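PDB 5HUS: trehalose synthase regulatory protein from Candida albicans, which probably serves as a regulatory subunit of the trehalose-synthesising complex, its C-terminal domain being related to the trehalose-phosphatases of the HAD clan. Local coordinates for residues 282-287 / 293-298. Numbering follows the deposited sequence.
Sequences SNEETK and GVRGIN
Glu284 and Arg295 join two backbones that stay well apart: the nearest CA atoms across the contact, those of Glu284 and Gly293, are 9.9 Å from each other. Segment 282-287 is irregular, with a type I beta turn from Asn283 to Thr286 in which Asn283 O receives Thr286 N at 3.2 Å. Thr286 OG1 adds a second bond to Asn283 O, at 2.9 Å, so this one carbonyl has two donors. Segment 293-298 runs from the end of strand 292-294 through Arg295 and the N-cap residue Gly296 into the start of helix 297-304.

One salt bridge spans the gap, Arg295 NH2 to Glu284 OE2 at 2.7 Å. Its N-H...O angle of 154° is moderately bent. NH2 reaches the anti side of the carboxylate, somewhat out of its plane, while OE2 stands at the guanidinium edge. Arg295 NH1 stays 3.7 Å from Glu284 OE2, and the planes are 86° apart, which fits a one-pronged pairing rather than a side-on bidentate one. In both residues CG is anti to the carbonyl carbon (chi1 -62° in Arg295), and both chains extend beyond it, bringing their ends together where they cross at about a right angle. Only 73 Å² is buried, both sides summed, consistent with a small surface contact made by one ion pair.

The bridge joins the loop after strand 272-278 to the turn between strand 292-294 and helix 297-304, near one border of the main, largely parallel sheet of this HAD-type domain. There strand 292-294 lies between strands 4-5 and 272-278, and Val294 packs against Val276, Leu278 and Leu300.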
loop_
_atom_site.group_PDB
_atom_site.type_symbol
_atom_site.label_atom_id
_atom_site.label_comp_id
_atom_site.label_asym_id
_atom_site.label_seq_id
_atom_site.Cartn_x
_atom_site.Cartn_y
_atom_site.Cartn_z
ATOM N N SER A 282 0.089 1.314 22.655
ATOM C CA SER A 282 1.543 1.383 22.570
ATOM C C SER A 282 2.139 0.467 21.506
ATOM O O SER A 282 2.137 -0.758 21.646
ATOM C CB SER A 282 2.169 1.049 23.928
ATOM O OG SER A 282 3.583 1.001 23.838
ATOM N N ASN A 283 2.643 1.078 20.438
ATOM C CA ASN A 283 3.557 0.411 19.520
ATOM C C ASN A 283 4.834 1.240 19.449
ATOM O O ASN A 283 5.552 1.228 18.450
ATOM C CB ASN A 283 2.929 0.224 18.134
ATOM C CG ASN A 283 2.335 1.505 17.571
ATOM O OD1 ASN A 283 2.820 2.608 17.835
ATOM N ND2 ASN A 283 1.276 1.361 16.780
ATOM N N GLU A 284 5.093 1.963 20.536
ATOM C CA GLU A 284 6.222 2.882 20.631
ATOM C C GLU A 284 7.578 2.186 20.584
ATOM O O GLU A 284 8.570 2.786 20.175
ATOM C CB GLU A 284 6.118 3.704 21.919
ATOM C CG GLU A 284 4.942 4.669 21.952
ATOM C CD GLU A 284 4.838 5.415 23.268
ATOM O OE1 GLU A 284 4.592 4.763 24.306
ATOM O OE2 GLU A 284 5.003 6.652 23.266
ATOM N N GLU A 285 7.626 0.924 20.998
ATOM C CA GLU A 285 8.892 0.198 21.016
ATOM C C GLU A 285 9.169 -0.542 19.706
ATOM O O GLU A 285 10.271 -1.054 19.505
ATOM C CB GLU A 285 8.931 -0.785 22.188
ATOM C CG GLU A 285 9.296 -0.142 23.517
ATOM C CD GLU A 285 8.146 0.621 24.132
ATOM O OE1 GLU A 285 6.994 0.152 24.016
ATOM O OE2 GLU A 285 8.393 1.689 24.730
ATOM N N THR A 286 8.186 -0.585 18.812
ATOM C CA THR A 286 8.387 -1.235 17.519
ATOM C C THR A 286 9.385 -0.455 16.663
ATOM O O THR A 286 9.314 0.769 16.569
ATOM C CB THR A 286 7.068 -1.383 16.734
ATOM O OG1 THR A 286 6.710 -0.123 16.154
ATOM C CG2 THR A 286 5.950 -1.860 17.645
ATOM N N LYS A 287 10.313 -1.172 16.036
ATOM C CA LYS A 287 11.323 -0.539 15.196
ATOM C C LYS A 287 10.763 -0.155 13.828
ATOM O O LYS A 287 9.915 -0.858 13.276
ATOM C CB LYS A 287 12.528 -1.470 15.031
ATOM C CG LYS A 287 13.299 -1.701 16.319
ATOM C CD LYS A 287 13.997 -0.426 16.770
ATOM C CE LYS A 287 14.599 -0.584 18.155
ATOM N NZ LYS A 287 13.547 -0.821 19.184
ATOM N N GLY A 293 7.030 10.426 12.950
ATOM C CA GLY A 293 5.851 9.762 13.488
ATOM C C GLY A 293 4.708 10.724 13.789
ATOM O O GLY A 293 4.944 11.867 14.182
ATOM N N VAL A 294 3.474 10.265 13.584
ATOM C CA VAL A 294 2.270 10.996 13.995
ATOM C C VAL A 294 1.388 10.094 14.840
ATOM O O VAL A 294 1.316 8.892 14.602
ATOM C CB VAL A 294 1.424 11.500 12.804
ATOM C CG1 VAL A 294 1.739 12.949 12.480
ATOM C CG2 VAL A 294 1.583 10.591 11.595
ATOM N N ARG A 295 0.684 10.669 15.810
ATOM C CA ARG A 295 -0.072 9.846 16.747
ATOM C C ARG A 295 -1.530 9.632 16.351
ATOM O O ARG A 295 -2.231 8.842 16.979
ATOM C CB ARG A 295 0.013 10.451 18.149
ATOM C CG ARG A 295 1.437 10.486 18.657
ATOM C CD ARG A 295 1.534 10.566 20.166
ATOM N NE ARG A 295 2.856 10.134 20.611
ATOM C CZ ARG A 295 3.112 8.946 21.151
ATOM N NH1 ARG A 295 2.130 8.073 21.340
ATOM N NH2 ARG A 295 4.349 8.634 21.515
ATOM N N GLY A 296 -1.981 10.313 15.302
ATOM C CA GLY A 296 -3.341 10.130 14.823
ATOM C C GLY A 296 -3.524 10.494 13.363
ATOM O O GLY A 296 -2.732 11.244 12.796
ATOM N N ILE A 297 -4.582 9.974 12.750
ATOM C CA ILE A 297 -4.836 10.240 11.339
ATOM C C ILE A 297 -5.295 11.683 11.103
ATOM O O ILE A 297 -4.945 12.292 10.093
ATOM C CB ILE A 297 -5.877 9.251 10.762
ATOM C CG1 ILE A 297 -6.106 9.516 9.274
ATOM C CG2 ILE A 297 -7.186 9.313 11.539
ATOM C CD1 ILE A 297 -6.529 8.289 8.500
ATOM N N ASN A 298 -6.069 12.241 12.030
ATOM C CA ASN A 298 -6.500 13.622 11.873
ATOM C C ASN A 298 -5.305 14.568 11.910
ATOM O O ASN A 298 -5.250 15.541 11.160
ATOM C CB ASN A 298 -7.523 14.004 12.948
ATOM C CG ASN A 298 -8.864 13.326 12.736
ATOM O OD1 ASN A 298 -8.927 12.170 12.317
ATOM N ND2 ASN A 298 -9.946 14.044 13.017
#